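Local structure of uncharacterized protein (Parabacteroides distasonis, 3LM3) at residues R30-P33 and W34-S37; L372-W375 and H376-N379. The protein is of unknown function but is a putative glycoside hydrolase/deacetylase, probably acting on carbohydrate substrates. All coordinates share one frame; numbering follows the deposited sequence.

Interaction 1 (R30-P33 and W34-S37)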
ATOM      1  N   ARG A  30      12.947   2.217 -12.477  1.00  6.22           N
ATOM      2  CA  ARG A  30      12.160   2.233 -13.724  1.00  7.24           C
ATOM      3  C   ARG A  30      12.912   2.987 -14.805  1.00  8.13           C
ATOM      4  O   ARG A  30      13.935   3.590 -14.514  1.00  7.72           O
ATOM      5  CB  ARG A  30      10.776   2.856 -13.464  1.00  7.07           C
ATOM      6  CG  ARG A  30      10.801   4.318 -13.087  1.00  7.58           C
ATOM      7  CD  ARG A  30       9.584   4.735 -12.302  1.00  8.30           C
ATOM      8  NE  ARG A  30       9.460   6.178 -12.280  1.00  8.06           N
ATOM      9  CZ  ARG A  30       8.536   6.833 -11.587  1.00  7.60           C
ATOM     10  NH1 ARG A  30       7.697   6.180 -10.792  1.00  8.83           N
ATOM     11  NH2 ARG A  30       8.468   8.167 -11.717  1.00  9.80           N
ATOM     12  N   THR A  31      12.414   2.953 -16.049  1.00  7.89           N
ATOM     13  CA  THR A  31      12.943   3.749 -17.152  1.00  7.19           C
ATOM     14  C   THR A  31      11.988   4.864 -17.545  1.00  9.05           C
ATOM     15  O   THR A  31      12.398   5.835 -18.164  1.00  9.60           O
ATOM     16  CB  THR A  31      13.326   2.929 -18.406  1.00  8.36           C
ATOM     17  OG1 THR A  31      12.184   2.719 -19.259  1.00  8.36           O
ATOM     18  CG2 THR A  31      14.052   1.606 -18.070  1.00  9.26           C
ATOM     19  N   THR A  32      10.717   4.707 -17.235  1.00  8.00           N
ATOM     20  CA  THR A  32       9.665   5.718 -17.443  1.00  7.76           C
ATOM     21  C   THR A  32       8.650   5.526 -16.305  1.00  8.51           C
ATOM     22  O   THR A  32       8.680   4.476 -15.623  1.00  9.27           O
ATOM     23  CB  THR A  32       8.951   5.569 -18.807  1.00  7.52           C
ATOM     24  OG1 THR A  32       8.174   4.359 -18.811  1.00  8.50           O
ATOM     25  CG2 THR A  32       9.908   5.544 -19.978  1.00  9.07           C
ATOM     26  N   PRO A  33       7.763   6.509 -16.035  1.00  8.73           N
ATOM     27  CA  PRO A  33       7.023   6.428 -14.792  1.00  8.91           C
ATOM     28  C   PRO A  33       5.993   5.328 -14.648  1.00 10.16           C
ATOM     29  O   PRO A  33       5.857   4.771 -13.560  1.00 10.89           O
ATOM     30  CB  PRO A  33       6.339   7.800 -14.678  1.00 10.46           C
ATOM     31  CG  PRO A  33       7.219   8.703 -15.427  1.00 10.07           C
ATOM     32  CD  PRO A  33       7.736   7.880 -16.583  1.00 10.16           C
ATOM     33  N   TRP A  34       5.271   5.017 -15.723  1.00 10.69           N
ATOM     34  CA  TRP A  34       4.096   4.134 -15.646  1.00  9.34           C
ATOM     35  C   TRP A  34       4.187   3.053 -16.719  1.00  9.44           C
ATOM     36  O   TRP A  34       3.285   2.886 -17.569  1.00 10.24           O
ATOM     37  CB  TRP A  34       2.800   4.941 -15.838  1.00 10.27           C
ATOM     38  CG  TRP A  34       2.516   6.015 -14.805  1.00 12.57           C
ATOM     39  CD1 TRP A  34       3.033   6.126 -13.564  1.00 13.43           C
ATOM     40  CD2 TRP A  34       1.610   7.125 -14.965  1.00 15.43           C
ATOM     41  NE1 TRP A  34       2.506   7.247 -12.920  1.00 16.08           N
ATOM     42  CE2 TRP A  34       1.630   7.863 -13.763  1.00 18.09           C
ATOM     43  CE3 TRP A  34       0.774   7.548 -16.002  1.00 19.15           C
ATOM     44  CZ2 TRP A  34       0.862   9.017 -13.572  1.00 25.25           C
ATOM     45  CZ3 TRP A  34       0.005   8.708 -15.810  1.00 20.99           C
ATOM     46  CH2 TRP A  34       0.055   9.413 -14.603  1.00 21.25           C
ATOM     47  N   GLU A  35       5.293   2.330 -16.723  1.00  8.44           N
ATOM     48  CA  GLU A  35       5.529   1.300 -17.736  1.00  8.00           C
ATOM     49  C   GLU A  35       5.066  -0.049 -17.180  1.00  7.78           C
ATOM     50  O   GLU A  35       5.793  -0.778 -16.502  1.00  8.40           O
ATOM     51  CB  GLU A  35       6.951   1.308 -18.288  1.00  8.05           C
ATOM     52  CG  GLU A  35       8.059   1.241 -17.211  1.00  8.32           C
ATOM     53  CD  GLU A  35       9.443   1.496 -17.738  1.00  8.04           C
ATOM     54  OE1 GLU A  35       9.610   1.917 -18.927  1.00  9.03           O
ATOM     55  OE2 GLU A  35      10.395   1.241 -16.974  1.00  9.00           O
ATOM     56  N   VAL A  36       3.820  -0.375 -17.494  1.00  8.43           N
ATOM     57  CA  VAL A  36       3.208  -1.624 -17.031  1.00  7.62           C
ATOM     58  C   VAL A  36       3.668  -2.822 -17.839  1.00  7.56           C
ATOM     59  O   VAL A  36       3.541  -3.963 -17.385  1.00  8.64           O
ATOM     60  CB  VAL A  36       1.670  -1.528 -17.102  1.00  7.32           C
ATOM     61  CG1 VAL A  36       1.125  -0.446 -16.132  1.00  8.52           C
ATOM     62  CG2 VAL A  36       1.147  -1.283 -18.506  1.00  8.02           C
ATOM     63  N   SER A  37       4.239  -2.586 -19.019  1.00  7.90           N
ATOM     64  CA  SER A  37       4.858  -3.645 -19.804  1.00  7.45           C
ATOM     65  C   SER A  37       6.021  -3.061 -20.590  1.00  9.05           C
ATOM     66  O   SER A  37       6.381  -1.901 -20.392  1.00  9.51           O
ATOM     67  CB  SER A  37       3.820  -4.336 -20.697  1.00  9.19           C
ATOM     68  OG  SER A  37       4.373  -5.484 -21.306  1.00  9.16           O
TER
HETATM   69  O   HOH W   1       5.564   5.323 -18.613  1.00 10.26           O
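Glu35 reaches back along the chain to Thr31 and Thr32, and its carboxylate takes three hydrogen bonds from them. Its CG lies between the backbone N and the carbonyl carbon (chi1 53°) and the chain runs extended beyond it, which carries the acid past the Pro33-Trp34 bend to cross both threonine side chains at about a right angle. OE1 accepts twice: from Thr31 OG1 at 2.7 Å, through the lone pair syn to the other oxygen, and from Thr32 OG1 at 2.8 Å, from well above the carboxylate plane. OE2 takes the backbone N of Thr31 at 2.8 Å in a nearly straight bond (166°), again from above the plane. Thr77 at OE2 and Asn79 at OE1 add a further hydrogen bond each, so five donors meet the two carboxylate oxygens of this buried acid.

A water bridges the bend, donating a hydrogen bond to Thr32 OG1 and accepting one from Trp34 N. The CB of Trp34 points away from 30-33, and Pro33 CB lies over the face of the indole five-membered ring, 4.2 Å from the centroid and 26° off the normal: a CH-pi contact between neighbours in sequence. His43 and Phe113 meet the same indole edge-to-face, while Arg30 forms a salt bridge with Glu47.

The segment leaves strand 21-29 of a parallel sheet at its C-terminal end, where loops of GH/deacetylase-type folds commonly line the active site; an internally tied beta-alpha loop of this kind is consistent with that setting.

Interaction 2 (L372-W375 and H376-N379)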
ATOM      1  N   LEU A 372     -17.330   8.801  11.345  1.00  7.41           N
ATOM      2  CA  LEU A 372     -16.654  10.100  11.411  1.00  7.54           C
ATOM      3  C   LEU A 372     -17.448  11.005  12.330  1.00  8.45           C
ATOM      4  O   LEU A 372     -18.698  11.062  12.247  1.00  8.69           O
ATOM      5  CB  LEU A 372     -16.598  10.729  10.028  1.00  6.83           C
ATOM      6  CG  LEU A 372     -15.723  11.980   9.914  1.00  7.82           C
ATOM      7  CD1 LEU A 372     -14.233  11.667  10.087  1.00  9.90           C
ATOM      8  CD2 LEU A 372     -15.966  12.666   8.593  1.00 10.45           C
ATOM      9  N   ARG A 373     -16.731  11.738  13.182  1.00  7.79           N
ATOM     10  CA  ARG A 373     -17.363  12.599  14.197  1.00  7.09           C
ATOM     11  C   ARG A 373     -16.618  13.927  14.295  1.00  7.48           C
ATOM     12  O   ARG A 373     -15.397  13.947  14.228  1.00  8.10           O
ATOM     13  CB  ARG A 373     -17.368  11.909  15.552  1.00  9.35           C
ATOM     14  CG  ARG A 373     -18.072  12.684  16.654  1.00 12.40           C
ATOM     15  CD  ARG A 373     -18.280  11.825  17.910  1.00 14.18           C
ATOM     16  NE  ARG A 373     -17.040  11.427  18.571  1.00 16.30           N
ATOM     17  CZ  ARG A 373     -16.482  12.061  19.608  1.00 15.87           C
ATOM     18  NH1 ARG A 373     -17.048  13.154  20.106  1.00 15.71           N
ATOM     19  NH2 ARG A 373     -15.354  11.604  20.144  1.00 15.80           N
ATOM     20  N   ASP A 374     -17.367  15.023  14.382  1.00  9.25           N
ATOM     21  CA  ASP A 374     -16.841  16.359  14.651  1.00  9.51           C
ATOM     22  C   ASP A 374     -16.805  16.468  16.158  1.00  9.40           C
ATOM     23  O   ASP A 374     -17.813  16.871  16.772  1.00 11.06           O
ATOM     24  CB  ASP A 374     -17.751  17.431  14.001  1.00 10.05           C
ATOM     25  CG  ASP A 374     -17.423  18.841  14.440  1.00 16.38           C
ATOM     26  OD1 ASP A 374     -16.289  19.069  14.878  1.00 11.79           O
ATOM     27  OD2 ASP A 374     -18.330  19.714  14.361  1.00 18.65           O
ATOM     28  N   TRP A 375     -15.669  16.145  16.768  1.00  8.13           N
ATOM     29  CA  TRP A 375     -15.569  16.087  18.219  1.00  8.06           C
ATOM     30  C   TRP A 375     -15.448  17.485  18.840  1.00  8.57           C
ATOM     31  O   TRP A 375     -15.566  17.608  20.053  1.00 10.47           O
ATOM     32  CB  TRP A 375     -14.448  15.150  18.698  1.00  9.41           C
ATOM     33  CG  TRP A 375     -13.071  15.613  18.356  1.00  7.35           C
ATOM     34  CD1 TRP A 375     -12.360  15.305  17.245  1.00  9.57           C
ATOM     35  CD2 TRP A 375     -12.230  16.425  19.168  1.00  7.79           C
ATOM     36  NE1 TRP A 375     -11.141  15.905  17.297  1.00  8.53           N
ATOM     37  CE2 TRP A 375     -11.035  16.618  18.455  1.00  6.28           C
ATOM     38  CE3 TRP A 375     -12.382  17.036  20.419  1.00  8.34           C
ATOM     39  CZ2 TRP A 375      -9.968  17.371  18.959  1.00  6.97           C
ATOM     40  CZ3 TRP A 375     -11.328  17.820  20.907  1.00 10.65           C
ATOM     41  CH2 TRP A 375     -10.141  17.971  20.179  1.00 10.24           C
ATOM     42  N   HIS A 376     -15.250  18.519  18.014  1.00  9.07           N
ATOM     43  CA  HIS A 376     -15.247  19.901  18.506  1.00  9.48           C
ATOM     44  C   HIS A 376     -16.640  20.393  18.832  1.00 11.93           C
ATOM     45  O   HIS A 376     -16.784  21.433  19.491  1.00 12.84           O
ATOM     46  CB  HIS A 376     -14.658  20.853  17.467  1.00  8.27           C
ATOM     47  CG  HIS A 376     -13.170  20.838  17.415  1.00  7.84           C
ATOM     48  ND1 HIS A 376     -12.448  21.772  16.695  1.00  7.90           N
ATOM     49  CD2 HIS A 376     -12.262  20.020  18.005  1.00  8.65           C
ATOM     50  CE1 HIS A 376     -11.161  21.514  16.836  1.00  8.23           C
ATOM     51  NE2 HIS A 376     -11.015  20.447  17.610  1.00  7.45           N
ATOM     52  N   THR A 377     -17.669  19.696  18.348  1.00 12.43           N
ATOM     53  CA  THR A 377     -19.054  20.085  18.638  1.00 12.47           C
ATOM     54  C   THR A 377     -19.624  19.126  19.679  1.00 14.18           C
ATOM     55  O   THR A 377     -19.802  17.936  19.413  1.00 13.17           O
ATOM     56  CB  THR A 377     -19.920  20.102  17.390  1.00 12.60           C
ATOM     57  OG1 THR A 377     -19.382  21.024  16.442  1.00 17.69           O
ATOM     58  CG2 THR A 377     -21.357  20.528  17.719  1.00 16.08           C
ATOM     59  N   LYS A 378     -19.958  19.673  20.858  1.00 17.36           N
ATOM     60  CA  LYS A 378     -20.455  18.869  21.983  1.00 19.82           C
ATOM     61  C   LYS A 378     -21.679  18.074  21.566  1.00 19.25           C
ATOM     62  O   LYS A 378     -22.580  18.607  20.917  1.00 18.13           O
ATOM     63  CB  LYS A 378     -20.820  19.764  23.185  1.00 20.21           C
ATOM     64  N   ASN A 379     -21.652  16.787  21.897  1.00 21.69           N
ATOM     65  CA  ASN A 379     -22.733  15.831  21.622  1.00 23.54           C
ATOM     66  C   ASN A 379     -23.062  15.572  20.142  1.00 23.38           C
ATOM     67  O   ASN A 379     -24.091  14.970  19.838  1.00 23.91           O
ATOM     68  CB  ASN A 379     -23.998  16.223  22.407  1.00 23.80           C
ATOM     69  CG  ASN A 379     -23.757  16.240  23.906  1.00 31.01           C
ATOM     70  OD1 ASN A 379     -23.028  15.397  24.438  1.00 36.23           O
ATOM     71  ND2 ASN A 379     -24.360  17.204  24.593  1.00 34.63           N
TER
HETATM   72  O   HOH W   2     -19.049  15.053  19.097  1.00 17.95           O
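Asp374 and Thr377 close a type I beta turn at the end of strand 367-374, and the aspartate side chain doubles the backbone link. The defining bond runs from Thr377 N to Asp374 O at 3.2 Å and is fairly straight. From CB, Asp374 places CG anti to its own nitrogen (chi1 169°), which swings the carboxylate alongside the turn; CG itself comes 3.6 Å from Thr377 OG1. At the tip the oxygens divide the work. OD2 accepts the Thr377 hydroxyl, OG1 lying 2.7 Å away and above the carboxylate plane. OD1 receives a weak bond from His376 N at 3.3 Å, bent to 134°, and also meets His376 CB; Asn356 supplies a further hydrogen bond to this oxygen.

Beside the turn, His376 sets its edge against the face of Trp375. The centroids of the imidazole and the indole six-membered ring are 4.5 Å apart and the planes stand at 83°, an edge-to-face stack in which CD2 and NE2 of His376 do the touching, NE2 coming 3.5 Å from Trp375 CZ2. Trp375 also makes a cation-pi contact with Arg346, and its CB lies over one face of the Arg373 guanidinium, which forms a salt bridge with Glu358. An alanine in place of Trp375 would probably leave the His376 ring without its aromatic partner and free to swing, and Arg346 without its pi face.

A water accepts from Arg373 NH1 and probably donates to Thr377 O, a possible link between the strand and the residues beyond the turn. The chemistry implies that the first turn of the loop joining strands 367-374 and 383-389 is fixed chiefly by polar bonds, with an edge-to-face aromatic pair beside it.

How the interactions relate
Both interactions are local, each joining consecutive residues where a strand gives way to a loop, and in each an acidic side chain accepts a threonine hydroxyl and a backbone N-H, the latter weakly in interaction 2. Their settings differ. Interaction 1 is largely buried, in the loop after strand 21-29 of the parallel sheet; interaction 2 lies at the surface, at the end of strand 367-374 in the antiparallel sheet. Accordingly Glu35 is enclosed by several donors, whereas Asp374 supports a regular beta turn whose flank carries an aromatic pair near the surface. The two share no elements: their centres are 45 Å apart, on opposite sides of the chain's centre, in the DUF3863 and DUF3864 ranges respectively.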